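Local coordinates for protein disulfide isomerase (Salmonella enterica subsp. enterica serovar Typhimurium, PDB 3L9U) that probably transfers its redox-active disulfide to other proteins, as a DsbA-like thiol-disulfide oxidoreductase of the DsbI-DsbL system that serves AssT, at residues A3-T7 with E192-E196. Sequence-based numbering, arbitrary orientation.
Sequences ASAFT and ELVRE
The phenyl ring of Phe6 lies with one face against Leu193 and with the carboxylate of Glu196 at its edge. Over that face sits Leu193 CB, 3.9 Å from the Phe6 ring centroid and only 6° off the ring normal, which meets the criterion for a CH-pi contact. Leu193 CD1 reaches Phe6 CG at 3.6 Å, near the root of the ring, while the Phe6 CE2 corner comes to 3.5 Å from Leu193 N on the helix backbone. Glu196 CD lies in the ring plane, and its carboxylate is turned 57° from the phenyl group; CD2 of Phe6 is 3.6 Å from Glu196 OE1.

The same carboxylate takes two successive backbone N-H groups, one on each oxygen. Ala5 N donates to Glu196 OE1 over 2.7 Å, nearly straight, and Phe6 N donates to Glu196 OE2 over 3.0 Å with more bend. Both donors arrive on the syn sides, slightly out of the carboxylate plane. With CG anti to the backbone N (chi1 -179°) and the chain extended beyond it, Glu196 carries its head from the helix to the loop. Two bonds to adjacent amides should fix the rotation of the carboxylate. A water may bridge Ala3 O and Glu196 OE1, though its 2.5 Å to Ala3 O is doubtfully short.

The contact is peripheral, its centre about 22 Å from that of the chain: it lays the N-terminal loop leading into strand 12-14 across helix 187-198. Leu193, which covers the ring, also packs on Ile179 of strand 177-179, while Val194 reaches that strand and helix 45-52.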
ATOM      1  N   ALA A   3       6.131   5.467  27.804  1.00 31.36           N
ATOM      2  CA  ALA A   3       7.586   5.589  27.730  1.00 35.49           C
ATOM      3  C   ALA A   3       8.106   5.221  26.345  1.00 35.68           C
ATOM      4  O   ALA A   3       7.790   5.875  25.351  1.00 36.38           O
ATOM      5  CB  ALA A   3       8.219   4.698  28.760  1.00 36.09           C
ATOM      6  N   SER A   4       8.935   4.182  26.306  1.00 34.83           N
ATOM      7  CA  SER A   4       9.242   3.472  25.067  1.00 33.24           C
ATOM      8  C   SER A   4       9.134   1.975  25.356  1.00 31.61           C
ATOM      9  O   SER A   4       9.780   1.446  26.267  1.00 35.34           O
ATOM     10  CB  SER A   4      10.616   3.849  24.510  1.00 34.53           C
ATOM     11  OG  SER A   4      10.504   4.908  23.552  1.00 35.50           O
ATOM     12  N   ALA A   5       8.291   1.303  24.589  1.00 26.85           N
ATOM     13  CA  ALA A   5       7.878  -0.050  24.917  1.00 25.71           C
ATOM     14  C   ALA A   5       8.399  -1.103  23.949  1.00 23.35           C
ATOM     15  O   ALA A   5       8.316  -2.298  24.229  1.00 25.48           O
ATOM     16  CB  ALA A   5       6.358  -0.117  24.989  1.00 27.43           C
ATOM     17  N   PHE A   6       8.932  -0.668  22.812  1.00 20.41           N
ATOM     18  CA  PHE A   6       9.266  -1.614  21.747  1.00 18.47           C
ATOM     19  C   PHE A   6      10.759  -1.718  21.475  1.00 19.02           C
ATOM     20  O   PHE A   6      11.534  -0.825  21.826  1.00 20.59           O
ATOM     21  CB  PHE A   6       8.464  -1.295  20.491  1.00 15.04           C
ATOM     22  CG  PHE A   6       6.988  -1.394  20.709  1.00 14.19           C
ATOM     23  CD1 PHE A   6       6.344  -2.615  20.584  1.00 14.95           C
ATOM     24  CD2 PHE A   6       6.250  -0.284  21.090  1.00 14.88           C
ATOM     25  CE1 PHE A   6       4.985  -2.724  20.806  1.00 15.30           C
ATOM     26  CE2 PHE A   6       4.890  -0.386  21.317  1.00 15.29           C
ATOM     27  CZ  PHE A   6       4.256  -1.610  21.173  1.00 14.71           C
ATOM     28  N   THR A   7      11.143  -2.824  20.852  1.00 18.69           N
ATOM     29  CA  THR A   7      12.527  -3.270  20.840  1.00 19.63           C
ATOM     30  C   THR A   7      13.140  -3.331  19.442  1.00 18.13           C
ATOM     31  O   THR A   7      12.684  -4.068  18.571  1.00 17.40           O
ATOM     32  CB  THR A   7      12.643  -4.665  21.516  1.00 23.04           C
ATOM     33  OG1 THR A   7      12.077  -4.602  22.833  1.00 26.95           O
ATOM     34  CG2 THR A   7      14.086  -5.097  21.613  1.00 25.23           C
ATOM     35  N   GLU A 192       0.408   1.420  18.899  1.00 10.84           N
ATOM     36  CA  GLU A 192       1.344   2.071  19.819  1.00 11.72           C
ATOM     37  C   GLU A 192       2.782   2.024  19.305  1.00 12.16           C
ATOM     38  O   GLU A 192       3.550   2.963  19.504  1.00 13.62           O
ATOM     39  CB  GLU A 192       1.233   1.471  21.222  1.00 14.40           C
ATOM     40  CG  GLU A 192      -0.057   1.844  21.904  1.00 18.61           C
ATOM     41  CD  GLU A 192      -0.266   3.348  21.981  1.00 23.90           C
ATOM     42  OE1 GLU A 192       0.706   4.073  22.302  1.00 22.64           O
ATOM     43  OE2 GLU A 192      -1.405   3.802  21.720  1.00 28.43           O
ATOM     44  N   LEU A 193       3.141   0.933  18.636  1.00 11.90           N
ATOM     45  CA  LEU A 193       4.453   0.829  18.000  1.00 10.27           C
ATOM     46  C   LEU A 193       4.628   1.939  16.964  1.00 10.85           C
ATOM     47  O   LEU A 193       5.647   2.641  16.943  1.00 11.86           O
ATOM     48  CB  LEU A 193       4.618  -0.548  17.355  1.00 11.96           C
ATOM     49  CG  LEU A 193       5.860  -0.761  16.489  1.00 12.81           C
ATOM     50  CD1 LEU A 193       7.156  -0.440  17.253  1.00 13.39           C
ATOM     51  CD2 LEU A 193       5.869  -2.183  15.944  1.00 12.68           C
ATOM     52  N   VAL A 194       3.632   2.098  16.099  1.00  9.86           N
ATOM     53  CA  VAL A 194       3.668   3.185  15.121  1.00 10.29           C
ATOM     54  C   VAL A 194       3.792   4.559  15.797  1.00 11.74           C
ATOM     55  O   VAL A 194       4.587   5.391  15.362  1.00 11.87           O
ATOM     56  CB  VAL A 194       2.438   3.151  14.178  1.00  8.37           C
ATOM     57  CG1 VAL A 194       2.356   4.428  13.324  1.00  9.79           C
ATOM     58  CG2 VAL A 194       2.484   1.877  13.308  1.00  8.12           C
ATOM     59  N   ARG A 195       3.018   4.798  16.859  1.00 11.03           N
ATOM     60  CA  ARG A 195       3.070   6.094  17.541  1.00 12.46           C
ATOM     61  C   ARG A 195       4.441   6.342  18.159  1.00 13.62           C
ATOM     62  O   ARG A 195       4.967   7.454  18.109  1.00 14.85           O
ATOM     63  CB  ARG A 195       1.979   6.196  18.607  1.00 15.36           C
ATOM     64  CG  ARG A 195       0.574   6.018  18.060  1.00 20.21           C
ATOM     65  CD  ARG A 195      -0.472   6.104  19.160  1.00 23.58           C
ATOM     66  NE  ARG A 195      -0.603   7.467  19.650  1.00 24.71           N
ATOM     67  CZ  ARG A 195      -1.377   8.394  19.095  1.00 25.83           C
ATOM     68  NH1 ARG A 195      -2.108   8.108  18.023  1.00 23.31           N
ATOM     69  NH2 ARG A 195      -1.420   9.612  19.617  1.00 29.46           N
ATOM     70  N   GLU A 196       5.022   5.300  18.737  1.00 12.96           N
ATOM     71  CA  GLU A 196       6.359   5.393  19.319  1.00 14.15           C
ATOM     72  C   GLU A 196       7.404   5.727  18.251  1.00 12.93           C
ATOM     73  O   GLU A 196       8.271   6.588  18.449  1.00 15.89           O
ATOM     74  CB  GLU A 196       6.701   4.066  20.003  1.00 15.33           C
ATOM     75  CG  GLU A 196       8.064   4.009  20.672  1.00 17.20           C
ATOM     76  CD  GLU A 196       8.151   2.871  21.677  1.00 17.74           C
ATOM     77  OE1 GLU A 196       7.313   2.834  22.606  1.00 18.70           O
ATOM     78  OE2 GLU A 196       9.051   2.011  21.541  1.00 18.71           O
TER
HETATM   79  O   HOH W   1       6.479   5.862  23.279  1.00 30.39           O